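Local coordinates for flagellar protein (Xanthomonas campestris pv. campestris, PDB 3C12) that caps the flagellar hook during assembly and is probably required for hook formation, perhaps acting as a scaffold, at residues L121-T124 and T128-L131; A8-N13 and D110-G115; G31-T36 and I87-T92. One frame throughout, in Å; residues are numbered along the deposited sequence.

How the contacts relate
The fragment is the C-terminal part of FlgD, which combines an Ig-like (Fn-III-like) and a Tudor-like domain. Contacts 1 and 2 adjoin, their centres 7 Å apart: Asn122 of contact 1 reaches Ser111 of contact 2, the ND2 and OG atoms 2.6 Å apart in a probable hydrogen bond. Between them they gather a turn, strand 98-115 and the hairpin 118-130 at one end of the molecule. Contact 3 belongs to the Ig-like domain on the opposite side of the chain's centre. Its centre is 22 Å from that of contact 1 and 27 Å from that of contact 2. The long strand 98-115 links the two regions, pairing with 118-123 and also bordering 29-35 and 83-93.

Contact 1: residues L121-T124 and T128-L131; sequences LNLT and TSPL
Leu123 lays its CD1 methyl over the short side chain of Ser129, reaching the CB atom at 3.4 Å. A serine suits this place because it is small enough to let the leucine cover it from the neighbouring strand. On the same face of the sheet Leu121 extends the apolar row toward Leu131. Its CD2 methyl meets CD2 of Leu131 at 4.0 Å, the two side chains meeting at a slant rather than running alongside each other. In Leu121 the first torsion (chi1 -44°) sets CG beside the backbone N, which leaves the branch close to the Ser129 carbonyl. Leu131, just past the end of its strand, sets both CB and CD2 against the Leu121 CD2 methyl, with CG turned opposite its own backbone N.

The backbones are joined by a hydrogen-bonded antiparallel pair. Leu121 N donates almost straight to Ser129 O at 2.7 Å, the angle at hydrogen being 173°, and approaches from a little outside the carbonyl plane. Ser129 N returns a more bent bond to Leu121 O at 3.0 Å, in the carbonyl plane. Thr128 then adds a CA-H...O contact to the same Leu121 oxygen, at 3.5 Å from its CA, so that oxygen receives approach from two successive residues.

Asn122 and Thr128 form the next, non-hydrogen-bonded pair and occupy the other face. Here polar groups are fitting, since Thr128 is exposed and the Asn122 amide turns to the hydroxyls of Ser111 and Thr113 on strand 98-115. On the apolar face, Val14 and Val16 of strand 13-17 back Leu123, while Leu9 packs on both Leu121 and Leu131. The whole is a short, twisted antiparallel beta hairpin with one leucine-rich inner face and one polar outer face, in keeping with the Tudor-like domain.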
loop_
_atom_site.group_PDB
_atom_site.type_symbol
_atom_site.label_atom_id
_atom_site.label_comp_id
_atom_site.label_asym_id
_atom_site.label_seq_id
_atom_site.Cartn_x
_atom_site.Cartn_y
_atom_site.Cartn_z
ATOM N N LEU A 121 16.805 4.457 -1.075
ATOM C CA LEU A 121 17.185 3.154 -1.596
ATOM C C LEU A 121 16.799 3.127 -3.055
ATOM O O LEU A 121 15.727 3.603 -3.437
ATOM C CB LEU A 121 16.444 2.027 -0.880
ATOM C CG LEU A 121 16.307 2.083 0.633
ATOM C CD1 LEU A 121 15.913 0.700 1.130
ATOM C CD2 LEU A 121 17.616 2.515 1.261
ATOM N N ASN A 122 17.681 2.569 -3.869
ATOM C CA ASN A 122 17.434 2.461 -5.293
ATOM C C ASN A 122 17.063 1.013 -5.514
ATOM O O ASN A 122 17.922 0.131 -5.588
ATOM C CB ASN A 122 18.690 2.864 -6.058
ATOM C CG ASN A 122 19.198 4.222 -5.622
ATOM O OD1 ASN A 122 18.455 5.206 -5.637
ATOM N ND2 ASN A 122 20.463 4.281 -5.205
ATOM N N LEU A 123 15.755 0.791 -5.570
ATOM C CA LEU A 123 15.186 -0.534 -5.736
ATOM C C LEU A 123 15.128 -0.940 -7.196
ATOM O O LEU A 123 14.569 -0.230 -8.032
ATOM C CB LEU A 123 13.796 -0.554 -5.117
ATOM C CG LEU A 123 13.779 -0.012 -3.688
ATOM C CD1 LEU A 123 12.349 0.050 -3.208
ATOM C CD2 LEU A 123 14.626 -0.893 -2.765
ATOM N N THR A 124 15.718 -2.092 -7.491
ATOM C CA THR A 124 15.765 -2.610 -8.843
ATOM C C THR A 124 14.372 -2.893 -9.381
ATOM O O THR A 124 13.616 -3.672 -8.797
ATOM C CB THR A 124 16.588 -3.893 -8.902
ATOM O OG1 THR A 124 17.833 -3.685 -8.220
ATOM C CG2 THR A 124 16.862 -4.279 -10.347
ATOM N N THR A 128 12.706 4.334 -6.705
ATOM C CA THR A 128 13.189 4.909 -5.467
ATOM C C THR A 128 12.315 4.677 -4.260
ATOM O O THR A 128 11.096 4.538 -4.361
ATOM C CB THR A 128 13.416 6.426 -5.627
ATOM O OG1 THR A 128 14.828 6.684 -5.620
ATOM C CG2 THR A 128 12.705 7.225 -4.507
ATOM N N SER A 129 12.959 4.648 -3.104
ATOM C CA SER A 129 12.244 4.465 -1.874
ATOM C C SER A 129 12.996 5.040 -0.705
ATOM O O SER A 129 14.166 4.748 -0.501
ATOM C CB SER A 129 11.985 2.987 -1.606
ATOM O OG SER A 129 11.324 2.840 -0.357
ATOM N N PRO A 130 12.327 5.885 0.079
ATOM C CA PRO A 130 12.999 6.465 1.238
ATOM C C PRO A 130 13.194 5.397 2.322
ATOM O O PRO A 130 12.300 4.587 2.597
ATOM C CB PRO A 130 12.038 7.563 1.674
ATOM C CG PRO A 130 10.705 7.019 1.262
ATOM C CD PRO A 130 10.995 6.482 -0.108
ATOM N N LEU A 131 14.387 5.371 2.896
ATOM C CA LEU A 131 14.687 4.439 3.968
ATOM C C LEU A 131 13.680 4.882 5.020
ATOM O O LEU A 131 13.777 6.001 5.535
ATOM C CB LEU A 131 16.120 4.680 4.455
ATOM C CG LEU A 131 16.718 3.778 5.533
ATOM C CD1 LEU A 131 16.101 4.105 6.887
ATOM C CD2 LEU A 131 16.495 2.321 5.138
#

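Contact 2: residues A8-N13 and D110-G115; sequences ALVGHN and DSVTIG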
loop_
_atom_site.group_PDB
_atom_site.type_symbol
_atom_site.label_atom_id
_atom_site.label_comp_id
_atom_site.label_asym_id
_atom_site.label_seq_id
_atom_site.Cartn_x
_atom_site.Cartn_y
_atom_site.Cartn_z
ATOM N N ALA A 8 23.783 -1.051 4.858
ATOM C CA ALA A 8 23.975 -2.486 4.937
ATOM C C ALA A 8 22.833 -3.150 4.177
ATOM O O ALA A 8 22.813 -4.364 3.991
ATOM C CB ALA A 8 23.958 -2.921 6.379
ATOM N N LEU A 9 21.873 -2.338 3.752
ATOM C CA LEU A 9 20.746 -2.846 3.001
ATOM C C LEU A 9 21.177 -3.123 1.569
ATOM O O LEU A 9 20.603 -3.970 0.885
ATOM C CB LEU A 9 19.612 -1.830 3.016
ATOM C CG LEU A 9 18.958 -1.611 4.374
ATOM C CD1 LEU A 9 17.967 -0.473 4.291
ATOM C CD2 LEU A 9 18.279 -2.891 4.804
ATOM N N VAL A 10 22.199 -2.410 1.116
ATOM C CA VAL A 10 22.684 -2.597 -0.244
ATOM C C VAL A 10 23.053 -4.063 -0.466
ATOM O O VAL A 10 23.762 -4.664 0.342
ATOM C CB VAL A 10 23.919 -1.707 -0.531
ATOM C CG1 VAL A 10 24.274 -1.773 -2.014
ATOM C CG2 VAL A 10 23.636 -0.272 -0.113
ATOM N N GLY A 11 22.557 -4.638 -1.556
ATOM C CA GLY A 11 22.855 -6.029 -1.850
ATOM C C GLY A 11 21.803 -7.007 -1.355
ATOM O O GLY A 11 21.771 -8.164 -1.771
ATOM N N HIS A 12 20.937 -6.544 -0.465
ATOM C CA HIS A 12 19.890 -7.394 0.077
ATOM C C HIS A 12 18.525 -7.056 -0.516
ATOM O O HIS A 12 18.418 -6.199 -1.400
ATOM C CB HIS A 12 19.856 -7.258 1.598
ATOM C CG HIS A 12 21.067 -7.822 2.279
ATOM N ND1 HIS A 12 21.250 -7.763 3.643
ATOM C CD2 HIS A 12 22.141 -8.480 1.782
ATOM C CE1 HIS A 12 22.385 -8.361 3.959
ATOM N NE2 HIS A 12 22.945 -8.804 2.847
ATOM N N ASN A 13 17.489 -7.745 -0.038
ATOM C CA ASN A 13 16.121 -7.525 -0.501
ATOM C C ASN A 13 15.284 -6.917 0.605
ATOM O O ASN A 13 15.495 -7.186 1.785
ATOM C CB ASN A 13 15.487 -8.838 -0.977
ATOM C CG ASN A 13 15.769 -9.124 -2.440
ATOM O OD1 ASN A 13 16.914 -9.093 -2.882
ATOM N ND2 ASN A 13 14.723 -9.404 -3.198
ATOM N N ASP A 110 19.401 -2.296 -5.002
ATOM C CA ASP A 110 20.544 -2.161 -5.888
ATOM C C ASP A 110 21.625 -1.257 -5.317
ATOM O O ASP A 110 22.822 -1.528 -5.470
ATOM C CB ASP A 110 20.108 -1.635 -7.254
ATOM C CG ASP A 110 21.280 -1.475 -8.215
ATOM O OD1 ASP A 110 21.946 -2.493 -8.526
ATOM O OD2 ASP A 110 21.541 -0.327 -8.648
ATOM N N SER A 111 21.209 -0.181 -4.660
ATOM C CA SER A 111 22.163 0.745 -4.067
ATOM C C SER A 111 21.457 1.753 -3.188
ATOM O O SER A 111 20.229 1.830 -3.160
ATOM C CB SER A 111 22.935 1.485 -5.158
ATOM O OG SER A 111 22.066 2.308 -5.917
ATOM N N VAL A 112 22.249 2.533 -2.470
ATOM C CA VAL A 112 21.701 3.548 -1.591
ATOM C C VAL A 112 22.310 4.899 -1.927
ATOM O O VAL A 112 23.502 5.004 -2.228
ATOM C CB VAL A 112 21.978 3.207 -0.102
ATOM C CG1 VAL A 112 21.860 4.455 0.759
ATOM C CG2 VAL A 112 20.991 2.160 0.372
ATOM N N THR A 113 21.477 5.930 -1.896
ATOM C CA THR A 113 21.938 7.273 -2.171
ATOM C C THR A 113 21.587 8.194 -1.021
ATOM O O THR A 113 20.509 8.115 -0.432
ATOM C CB THR A 113 21.334 7.834 -3.468
ATOM O OG1 THR A 113 21.918 7.166 -4.598
ATOM C CG2 THR A 113 21.597 9.327 -3.566
ATOM N N ILE A 114 22.528 9.065 -0.695
ATOM C CA ILE A 114 22.340 10.015 0.377
ATOM C C ILE A 114 22.482 11.401 -0.225
ATOM O O ILE A 114 23.587 11.842 -0.566
ATOM C CB ILE A 114 23.385 9.822 1.456
ATOM C CG1 ILE A 114 23.478 8.337 1.813
ATOM C CG2 ILE A 114 23.006 10.648 2.661
ATOM C CD1 ILE A 114 24.593 7.996 2.749
ATOM N N GLY A 115 21.343 12.069 -0.381
ATOM C CA GLY A 115 21.335 13.400 -0.949
ATOM C C GLY A 115 20.925 14.402 0.103
ATOM O O GLY A 115 20.896 14.076 1.296
#
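Val10 stands over Ser111 with their CA atoms 5.1 Å apart, at a type II beta turn from Leu9 to His12 that is closed by a 2.9 Å bond from His12 N to Leu9 O. The turn is set beside strand 110-115 without continuing its hydrogen-bonding pattern within this contact, and joins it through one side chain.

That side chain is Val10, whose two methyls divide the work. CG2 meets the CG2 methyl of Val112 at 3.6 Å, one branch tip against another, with the two valines at a slant. CG1 lies against the strand backbone instead, 3.8 Å from Asp110 O and 3.9 Å from Ser111 CA. This division follows from the first torsion (chi1 -172°), which places CG1 opposite the backbone N and CG2 beside it. A beta-branched residue suits the second position of the turn because it offers two methyls close to the main chain, one for each patch. Val112 answers well, since its side chain leaves the strand toward the turn.

Gly11, the third residue of the turn, has a positive phi (95°), where a side chain would crowd the preceding carbonyl oxygen; glycine is the natural occupant. Asp110 and Ser111 both face Asn122 of strand 118-123, a classic beta bulge, and direct their side chains away from the turn.

Outside the pair, Leu9 and His12 touch Val137, and Val112 packs on Leu119 and Leu121. Gly11 and His12 also make backbone bonds to Val109. The loop between helix 2-5 and strand 13-17 is thereby laid along the surface of strand 98-115, beside the strand 118-123 that pairs with it.

Contact 3: residues G31-T36 and I87-T92; sequences GVVAAT and ITATQT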
loop_
_atom_site.group_PDB
_atom_site.type_symbol
_atom_site.label_atom_id
_atom_site.label_comp_id
_atom_site.label_asym_id
_atom_site.label_seq_id
_atom_site.Cartn_x
_atom_site.Cartn_y
_atom_site.Cartn_z
ATOM N N GLY A 31 5.950 -10.901 -3.382
ATOM C CA GLY A 31 5.642 -9.985 -2.306
ATOM C C GLY A 31 4.735 -10.660 -1.301
ATOM O O GLY A 31 4.546 -11.877 -1.345
ATOM N N VAL A 32 4.169 -9.870 -0.397
ATOM C CA VAL A 32 3.292 -10.406 0.628
ATOM C C VAL A 32 2.199 -9.440 1.021
ATOM O O VAL A 32 2.270 -8.248 0.751
ATOM C CB VAL A 32 4.068 -10.760 1.904
ATOM C CG1 VAL A 32 5.063 -11.858 1.618
ATOM C CG2 VAL A 32 4.773 -9.536 2.422
ATOM N N VAL A 33 1.187 -9.982 1.680
ATOM C CA VAL A 33 0.047 -9.214 2.147
ATOM C C VAL A 33 -0.386 -9.787 3.488
ATOM O O VAL A 33 -0.211 -10.977 3.747
ATOM C CB VAL A 33 -1.124 -9.309 1.161
ATOM C CG1 VAL A 33 -2.362 -8.733 1.783
ATOM C CG2 VAL A 33 -0.790 -8.559 -0.112
ATOM N N ALA A 34 -0.951 -8.945 4.343
ATOM C CA ALA A 34 -1.383 -9.409 5.647
ATOM C C ALA A 34 -2.874 -9.707 5.684
ATOM O O ALA A 34 -3.692 -8.795 5.766
ATOM C CB ALA A 34 -1.024 -8.381 6.696
ATOM N N ALA A 35 -3.209 -10.995 5.624
ATOM C CA ALA A 35 -4.595 -11.467 5.669
ATOM C C ALA A 35 -5.141 -11.312 7.079
ATOM O O ALA A 35 -4.486 -11.676 8.050
ATOM C CB ALA A 35 -4.671 -12.922 5.250
ATOM N N THR A 36 -6.350 -10.781 7.179
ATOM C CA THR A 36 -6.974 -10.550 8.469
ATOM C C THR A 36 -7.930 -11.662 8.882
ATOM O O THR A 36 -8.533 -11.612 9.955
ATOM C CB THR A 36 -7.744 -9.230 8.453
ATOM O OG1 THR A 36 -8.689 -9.249 7.376
ATOM C CG2 THR A 36 -6.793 -8.067 8.259
ATOM N N ILE A 87 -0.722 -3.890 -9.049
ATOM C CA ILE A 87 -1.222 -5.065 -8.353
ATOM C C ILE A 87 -2.215 -4.712 -7.251
ATOM O O ILE A 87 -1.977 -3.831 -6.426
ATOM C CB ILE A 87 -0.081 -5.916 -7.739
ATOM C CG1 ILE A 87 -0.696 -7.110 -7.007
ATOM C CG2 ILE A 87 0.774 -5.085 -6.798
ATOM C CD1 ILE A 87 0.287 -7.945 -6.254
ATOM N N THR A 88 -3.338 -5.416 -7.257
ATOM C CA THR A 88 -4.385 -5.216 -6.272
ATOM C C THR A 88 -4.684 -6.538 -5.576
ATOM O O THR A 88 -4.744 -7.593 -6.209
ATOM C CB THR A 88 -5.656 -4.678 -6.942
ATOM O OG1 THR A 88 -5.379 -3.382 -7.482
ATOM C CG2 THR A 88 -6.792 -4.572 -5.938
ATOM N N ALA A 89 -4.858 -6.481 -4.264
ATOM C CA ALA A 89 -5.130 -7.688 -3.508
ATOM C C ALA A 89 -6.450 -7.591 -2.797
ATOM O O ALA A 89 -6.726 -6.622 -2.089
ATOM C CB ALA A 89 -4.029 -7.940 -2.507
ATOM N N THR A 90 -7.275 -8.609 -2.998
ATOM C CA THR A 90 -8.575 -8.654 -2.361
ATOM C C THR A 90 -8.744 -9.941 -1.598
ATOM O O THR A 90 -8.554 -11.037 -2.129
ATOM C CB THR A 90 -9.696 -8.561 -3.368
ATOM O OG1 THR A 90 -9.451 -7.458 -4.245
ATOM C CG2 THR A 90 -11.031 -8.365 -2.637
ATOM N N GLN A 91 -9.114 -9.786 -0.340
ATOM C CA GLN A 91 -9.320 -10.912 0.542
ATOM C C GLN A 91 -10.791 -11.275 0.558
ATOM O O GLN A 91 -11.668 -10.423 0.417
ATOM C CB GLN A 91 -8.872 -10.547 1.958
ATOM C CG GLN A 91 -8.853 -11.698 2.936
ATOM C CD GLN A 91 -8.942 -11.230 4.372
ATOM O OE1 GLN A 91 -10.012 -10.840 4.832
ATOM N NE2 GLN A 91 -7.816 -11.258 5.087
ATOM N N THR A 92 -11.038 -12.565 0.719
ATOM C CA THR A 92 -12.379 -13.120 0.801
ATOM C C THR A 92 -12.268 -14.126 1.936
ATOM O O THR A 92 -11.510 -15.089 1.840
ATOM C CB THR A 92 -12.765 -13.866 -0.485
ATOM O OG1 THR A 92 -12.776 -12.956 -1.594
ATOM C CG2 THR A 92 -14.134 -14.496 -0.325
#
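Val33 points its CG2 methyl at the CB methyl of Ala89, 4.1 Å away, across the interior of the domain. The first torsion of Val33 (chi1 169°) leaves CG2 beside the backbone N and opposite the carbonyl carbon, facing the alanine. Ala89 suits the site because a single methyl leaves room for the branched partner. Two residues further on, Gln91 reaches farther, its chain extended beyond CG and its carboxamide slanting across Thr36. The amide carbon CD lies 3.6 Å from Thr36 OG1, and the amide also rests beside the methyl of Ala35.

The backbones do not pair: the closest CA atoms are 7.0 Å apart, between Ala35 and Gln91, so the gap is spanned by side chains, with the Gln91 amide reaching the main chain at Ala35 and Thr36. The strands run in broadly the same direction because each is antiparallel to strand 98-115. Leu101 of that strand packs on both Val33 and Gln91, and Phe43 of strand 39-46 touches Val33, Ala89 and Ile87. Backbone bonds of Val33 with Val66 and of Thr88 with Glu44 fix the strands in their sheet.

Val33, Ala35 and Ala89 are buried between the strands of the Ig-like domain, where close methyl packing holds one end of the contact. The polar amide and hydroxyl of Gln91 and Thr36 suit its other end, where strand 29-35 finishes and Thr36 is exposed.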